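Local coordinates for protein formate-dependent phosphoribosylglycinamide formyltransferase (Mycobacterium tuberculosis H37Rv, PDB 6KHR) that belongs to the ATP-grasp superfamily, pairing an N-terminal parallel-sheet domain with the ATP-grasp part of the chain, and is modelled as a two-subunit assembly, at residues 37-40 with 41-45; 321-324 with 325-329. All coordinates share one frame; numbering follows the deposited sequence.

Interaction 1 of 2, residues 37-40 with 41-45; sequences PSRE and LAIAL
Leu41 sits one helical turn beyond Pro37, and its backbone N donates to Pro37 O at 3.0 Å, within the first turns of helix 36-47. This is the helix of a beta-alpha-beta unit, and the Leu41 side chain lies against Leu31 of strand 28-32. Ala42 N is held less firmly, dividing itself between weak bonds to Ser38 O and Arg39 O; the hydroxyl of Ser38 is engaged elsewhere, bonded to Gly33 O. Ile43 N donates to Arg39 O at 3.0 Å, and Ile43 CD1 lies 3.7 Å above the centre of the Arg39 guanidinium. Arg39 is extended as far as NE, from a CG anti to the backbone N (chi1 173°), which carries the flat group out from the helix to the Ile43 methyl of the next turn. Ala44 N closes the next turn on Glu40 O at 2.9 Å. The Glu40 chain bends at chi2 (-80°), bringing OE2 to 3.1 Å from Arg39 NH1 in a salt bridge. Because Arg39 NH2 also bonds Gln46 OE1 of the second subunit, where Ile43 meets its own counterpart, the guanidinium has polar partners at two nitrogens and a hydrocarbon over one face, which should limit its rotation at this subunit boundary.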
ATOM      1  N   PRO A  37       0.398  10.009  -6.138  1.00 54.76           N
ATOM      2  CA  PRO A  37      -0.517   8.877  -6.337  1.00 58.99           C
ATOM      3  C   PRO A  37      -0.145   8.051  -7.549  1.00 66.93           C
ATOM      4  O   PRO A  37      -0.424   6.844  -7.590  1.00 65.92           O
ATOM      5  CB  PRO A  37      -1.891   9.546  -6.500  1.00 52.17           C
ATOM      6  CG  PRO A  37      -1.742  10.902  -5.944  1.00 48.17           C
ATOM      7  CD  PRO A  37      -0.318  11.295  -6.233  1.00 44.36           C
ATOM      8  N   SER A  38       0.488   8.691  -8.535  1.00 68.34           N
ATOM      9  CA  SER A  38       1.088   7.971  -9.650  1.00 58.37           C
ATOM     10  C   SER A  38       2.133   6.962  -9.164  1.00 58.38           C
ATOM     11  O   SER A  38       2.288   5.891  -9.766  1.00 59.51           O
ATOM     12  CB  SER A  38       1.696   8.987 -10.616  1.00 51.90           C
ATOM     13  OG  SER A  38       2.067   8.399 -11.843  1.00 55.43           O
ATOM     14  N   ARG A  39       2.837   7.262  -8.067  1.00 51.95           N
ATOM     15  CA  ARG A  39       3.846   6.324  -7.582  1.00 53.59           C
ATOM     16  C   ARG A  39       3.210   5.101  -6.934  1.00 49.58           C
ATOM     17  O   ARG A  39       3.637   3.968  -7.180  1.00 49.39           O
ATOM     18  CB  ARG A  39       4.800   7.008  -6.601  1.00 42.48           C
ATOM     19  CG  ARG A  39       5.765   6.035  -5.936  1.00 54.40           C
ATOM     20  CD  ARG A  39       6.622   6.653  -4.830  1.00 71.27           C
ATOM     21  NE  ARG A  39       7.408   5.627  -4.142  1.00 85.94           N
ATOM     22  CZ  ARG A  39       7.060   5.068  -2.984  1.00 97.33           C
ATOM     23  NH1 ARG A  39       5.942   5.450  -2.365  1.00 96.41           N
ATOM     24  NH2 ARG A  39       7.832   4.135  -2.438  1.00 96.03           N
ATOM     25  N   GLU A  40       2.188   5.311  -6.113  1.00 34.94           N
ATOM     26  CA  GLU A  40       1.537   4.191  -5.448  1.00 40.40           C
ATOM     27  C   GLU A  40       0.824   3.295  -6.460  1.00 41.91           C
ATOM     28  O   GLU A  40       0.961   2.068  -6.423  1.00 46.70           O
ATOM     29  CB  GLU A  40       0.566   4.721  -4.380  1.00 42.10           C
ATOM     30  CG  GLU A  40       1.181   5.733  -3.427  1.00 46.71           C
ATOM     31  CD  GLU A  40       2.001   5.083  -2.314  1.00 75.24           C
ATOM     32  OE1 GLU A  40       1.695   3.926  -1.955  1.00 86.62           O
ATOM     33  OE2 GLU A  40       2.948   5.725  -1.800  1.00 88.55           O
ATOM     34  N   LEU A  41       0.057   3.902  -7.375  1.00 34.78           N
ATOM     35  CA  LEU A  41      -0.524   3.150  -8.475  1.00 40.69           C
ATOM     36  C   LEU A  41       0.534   2.314  -9.186  1.00 43.64           C
ATOM     37  O   LEU A  41       0.263   1.178  -9.598  1.00 50.39           O
ATOM     38  CB  LEU A  41      -1.213   4.110  -9.463  1.00 32.91           C
ATOM     39  CG  LEU A  41      -1.788   3.457 -10.726  1.00 36.17           C
ATOM     40  CD1 LEU A  41      -2.720   2.327 -10.342  1.00 35.62           C
ATOM     41  CD2 LEU A  41      -2.492   4.431 -11.713  1.00 37.71           C
ATOM     42  N   ALA A  42       1.749   2.845  -9.313  1.00 36.69           N
ATOM     43  CA  ALA A  42       2.783   2.138 -10.053  1.00 36.59           C
ATOM     44  C   ALA A  42       3.279   0.930  -9.269  1.00 43.46           C
ATOM     45  O   ALA A  42       3.554  -0.133  -9.846  1.00 45.35           O
ATOM     46  CB  ALA A  42       3.926   3.093 -10.383  1.00 42.34           C
ATOM     47  N   ILE A  43       3.406   1.081  -7.953  1.00 41.18           N
ATOM     48  CA  ILE A  43       3.718  -0.062  -7.107  1.00 42.86           C
ATOM     49  C   ILE A  43       2.626  -1.107  -7.251  1.00 43.51           C
ATOM     50  O   ILE A  43       2.898  -2.279  -7.531  1.00 49.28           O
ATOM     51  CB  ILE A  43       3.888   0.391  -5.646  1.00 42.63           C
ATOM     52  CG1 ILE A  43       5.192   1.161  -5.465  1.00 44.86           C
ATOM     53  CG2 ILE A  43       3.771  -0.785  -4.680  1.00 29.24           C
ATOM     54  CD1 ILE A  43       5.239   1.952  -4.151  1.00 57.11           C
ATOM     55  N   ALA A  44       1.368  -0.681  -7.106  1.00 37.14           N
ATOM     56  CA  ALA A  44       0.249  -1.611  -7.202  1.00 29.39           C
ATOM     57  C   ALA A  44       0.310  -2.398  -8.502  1.00 40.45           C
ATOM     58  O   ALA A  44       0.241  -3.630  -8.489  1.00 44.85           O
ATOM     59  CB  ALA A  44      -1.073  -0.861  -7.079  1.00 28.91           C
ATOM     60  N   LEU A  45       0.483  -1.700  -9.631  1.00 37.37           N
ATOM     61  CA  LEU A  45       0.499  -2.368 -10.929  1.00 43.96           C
ATOM     62  C   LEU A  45       1.664  -3.337 -11.052  1.00 56.92           C
ATOM     63  O   LEU A  45       1.593  -4.295 -11.833  1.00 46.55           O
ATOM     64  CB  LEU A  45       0.587  -1.334 -12.046  1.00 36.87           C
ATOM     65  CG  LEU A  45      -0.683  -0.583 -12.391  1.00 40.35           C
ATOM     66  CD1 LEU A  45      -0.334   0.615 -13.239  1.00 31.55           C
ATOM     67  CD2 LEU A  45      -1.600  -1.518 -13.119  1.00 40.88           C
TER

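Interaction 2 of 2, residues 321-324 with 325-329; sequences QRLS and VFELQ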
ATOM      1  N   GLN A 321      -9.438   0.455   3.807  1.00 25.86           N
ATOM      2  CA  GLN A 321     -10.049  -0.548   2.946  1.00 29.64           C
ATOM      3  C   GLN A 321      -9.090  -1.701   2.726  1.00 26.41           C
ATOM      4  O   GLN A 321      -7.879  -1.506   2.712  1.00 26.47           O
ATOM      5  CB  GLN A 321     -10.429   0.024   1.568  1.00 37.96           C
ATOM      6  CG  GLN A 321     -11.264   1.276   1.605  1.00 47.89           C
ATOM      7  CD  GLN A 321     -12.000   1.517   0.316  1.00 44.37           C
ATOM      8  OE1 GLN A 321     -13.200   1.746   0.329  1.00 52.15           O
ATOM      9  NE2 GLN A 321     -11.284   1.468  -0.810  1.00 34.31           N
ATOM     10  N   ARG A 322      -9.653  -2.902   2.532  1.00 26.76           N
ATOM     11  CA  ARG A 322      -8.863  -4.034   2.053  1.00 28.39           C
ATOM     12  C   ARG A 322      -8.012  -3.647   0.842  1.00 32.39           C
ATOM     13  O   ARG A 322      -6.802  -3.883   0.819  1.00 45.32           O
ATOM     14  CB  ARG A 322      -9.788  -5.208   1.716  1.00 28.88           C
ATOM     15  CG  ARG A 322      -9.089  -6.547   1.620  1.00 33.22           C
ATOM     16  CD  ARG A 322     -10.044  -7.661   1.157  1.00 37.14           C
ATOM     17  NE  ARG A 322     -10.255  -7.608  -0.293  1.00 45.02           N
ATOM     18  CZ  ARG A 322      -9.549  -8.270  -1.215  1.00 36.84           C
ATOM     19  NH1 ARG A 322      -8.549  -9.063  -0.891  1.00 30.01           N
ATOM     20  NH2 ARG A 322      -9.857  -8.136  -2.492  1.00 55.13           N
ATOM     21  N   LEU A 323      -8.623  -3.051  -0.173  1.00 27.69           N
ATOM     22  CA  LEU A 323      -7.924  -2.597  -1.379  1.00 34.84           C
ATOM     23  C   LEU A 323      -7.956  -1.070  -1.427  1.00 38.43           C
ATOM     24  O   LEU A 323      -9.033  -0.462  -1.428  1.00 35.96           O
ATOM     25  CB  LEU A 323      -8.565  -3.185  -2.636  1.00 34.11           C
ATOM     26  CG  LEU A 323      -8.677  -4.718  -2.645  1.00 39.65           C
ATOM     27  CD1 LEU A 323      -9.260  -5.254  -3.942  1.00 31.08           C
ATOM     28  CD2 LEU A 323      -7.321  -5.328  -2.422  1.00 54.61           C
ATOM     29  N   SER A 324      -6.780  -0.454  -1.453  1.00 34.30           N
ATOM     30  CA  SER A 324      -6.730   0.997  -1.490  1.00 37.01           C
ATOM     31  C   SER A 324      -7.172   1.504  -2.859  1.00 40.54           C
ATOM     32  O   SER A 324      -7.230   0.755  -3.843  1.00 32.39           O
ATOM     33  CB  SER A 324      -5.321   1.501  -1.181  1.00 41.06           C
ATOM     34  OG  SER A 324      -4.418   1.127  -2.207  1.00 46.81           O
ATOM     35  N   VAL A 325      -7.474   2.805  -2.912  1.00 37.05           N
ATOM     36  CA  VAL A 325      -7.931   3.397  -4.165  1.00 40.20           C
ATOM     37  C   VAL A 325      -6.925   3.128  -5.271  1.00 36.92           C
ATOM     38  O   VAL A 325      -7.301   3.014  -6.441  1.00 43.51           O
ATOM     39  CB  VAL A 325      -8.196   4.907  -3.982  1.00 39.02           C
ATOM     40  CG1 VAL A 325      -6.904   5.643  -3.608  1.00 35.00           C
ATOM     41  CG2 VAL A 325      -8.850   5.500  -5.232  1.00 33.01           C
ATOM     42  N   PHE A 326      -5.641   2.980  -4.910  1.00 37.35           N
ATOM     43  CA  PHE A 326      -4.582   2.662  -5.862  1.00 31.94           C
ATOM     44  C   PHE A 326      -4.587   1.192  -6.270  1.00 37.67           C
ATOM     45  O   PHE A 326      -4.344   0.870  -7.439  1.00 38.67           O
ATOM     46  CB  PHE A 326      -3.230   3.021  -5.263  1.00 32.24           C
ATOM     47  CG  PHE A 326      -3.167   4.397  -4.734  1.00 39.73           C
ATOM     48  CD1 PHE A 326      -3.478   5.471  -5.548  1.00 46.01           C
ATOM     49  CD2 PHE A 326      -2.797   4.629  -3.421  1.00 39.07           C
ATOM     50  CE1 PHE A 326      -3.424   6.755  -5.062  1.00 44.93           C
ATOM     51  CE2 PHE A 326      -2.734   5.921  -2.922  1.00 41.58           C
ATOM     52  CZ  PHE A 326      -3.051   6.980  -3.740  1.00 50.57           C
ATOM     53  N   GLU A 327      -4.827   0.283  -5.325  1.00 37.71           N
ATOM     54  CA  GLU A 327      -4.978  -1.112  -5.718  1.00 32.72           C
ATOM     55  C   GLU A 327      -6.238  -1.291  -6.555  1.00 28.71           C
ATOM     56  O   GLU A 327      -6.238  -2.040  -7.536  1.00 31.92           O
ATOM     57  CB  GLU A 327      -4.976  -2.011  -4.475  1.00 52.87           C
ATOM     58  CG  GLU A 327      -3.675  -1.862  -3.643  1.00 73.48           C
ATOM     59  CD  GLU A 327      -3.665  -2.581  -2.275  1.00 95.44           C
ATOM     60  OE1 GLU A 327      -4.634  -2.457  -1.479  1.00 97.28           O
ATOM     61  OE2 GLU A 327      -2.647  -3.252  -1.981  1.00102.49           O
ATOM     62  N   LEU A 328      -7.308  -0.559  -6.235  1.00 28.44           N
ATOM     63  CA  LEU A 328      -8.496  -0.654  -7.080  1.00 34.50           C
ATOM     64  C   LEU A 328      -8.217  -0.141  -8.496  1.00 41.75           C
ATOM     65  O   LEU A 328      -8.620  -0.773  -9.485  1.00 38.69           O
ATOM     66  CB  LEU A 328      -9.665   0.096  -6.445  1.00 32.62           C
ATOM     67  CG  LEU A 328     -10.194  -0.388  -5.092  1.00 34.69           C
ATOM     68  CD1 LEU A 328     -11.146   0.662  -4.513  1.00 32.75           C
ATOM     69  CD2 LEU A 328     -10.891  -1.758  -5.201  1.00 28.77           C
ATOM     70  N   GLN A 329      -7.515   0.986  -8.625  1.00 39.03           N
ATOM     71  CA  GLN A 329      -7.282   1.471  -9.976  1.00 47.44           C
ATOM     72  C   GLN A 329      -6.230   0.652 -10.712  1.00 45.06           C
ATOM     73  O   GLN A 329      -6.281   0.571 -11.943  1.00 44.16           O
ATOM     74  CB  GLN A 329      -6.934   2.957  -9.981  1.00 51.00           C
ATOM     75  CG  GLN A 329      -5.835   3.353  -9.065  1.00 74.92           C
ATOM     76  CD  GLN A 329      -5.631   4.852  -9.040  1.00 93.64           C
ATOM     77  OE1 GLN A 329      -4.679   5.348  -8.430  1.00106.53           O
ATOM     78  NE2 GLN A 329      -6.522   5.584  -9.706  1.00 87.66           N
TER
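At Ser324 the backbone is extended (phi -72°, psi 165°) before turning into helix 325-334, and Ser324 O receives the first regular helical bond, from Leu328 N at 2.7 Å. Ser324 is the N-cap, and with Glu327 it forms a capping box at the start of this helix, in an ATP-grasp protein where the loop 321-324 joins it to helix 317-320. The box is reciprocal. Ser324 OG accepts from Glu327 N at 3.3 Å, a bond its chi1 of 66° permits by holding the hydroxyl between the backbone N and the carbonyl carbon. In return Ser324 N donates to Glu327 OE1 at 2.9 Å, using the anti lone pair of that oxygen. The other carboxylate oxygen, OE2, makes a salt bridge with Arg319 of the second subunit, so the capping glutamate also serves the dimer contact. Another amide of the first turn, Val325 N, is satisfied by the hydroxyl of Thr317. Apolar packing follows alongside: Leu328 crosses Leu323 at about a right angle, its CD2 3.7 Å from Leu323 CB. Gln321, bonded through OE1 to Gln261, reaches forward to the same leucine, and its NE2 lies 3.8 Å from Leu328 CD1 while donating weakly to Leu323 O.

Interaction 1 comes first along the chain, in helix 36-47 of the N-terminal beta-alpha-beta unit; interaction 2 follows much later, where the loop 321-324 enters helix 325-334. Despite that separation their centres are about 11 Å apart, on the same side of the chain's centre, and the two helices pack directly. The Phe326 ring meets Pro37 and Glu40, with Pro37 CB 3.5 Å from Phe326 CE1, while Leu41 rests on Gln329. Helix 325-334 also touches strands 238-252 and 288-297 of the large antiparallel sheet, so this packing joins that sheet to the parallel-sheet domain. Both contacts reach the second subunit, placing this junction close to the dimer interface.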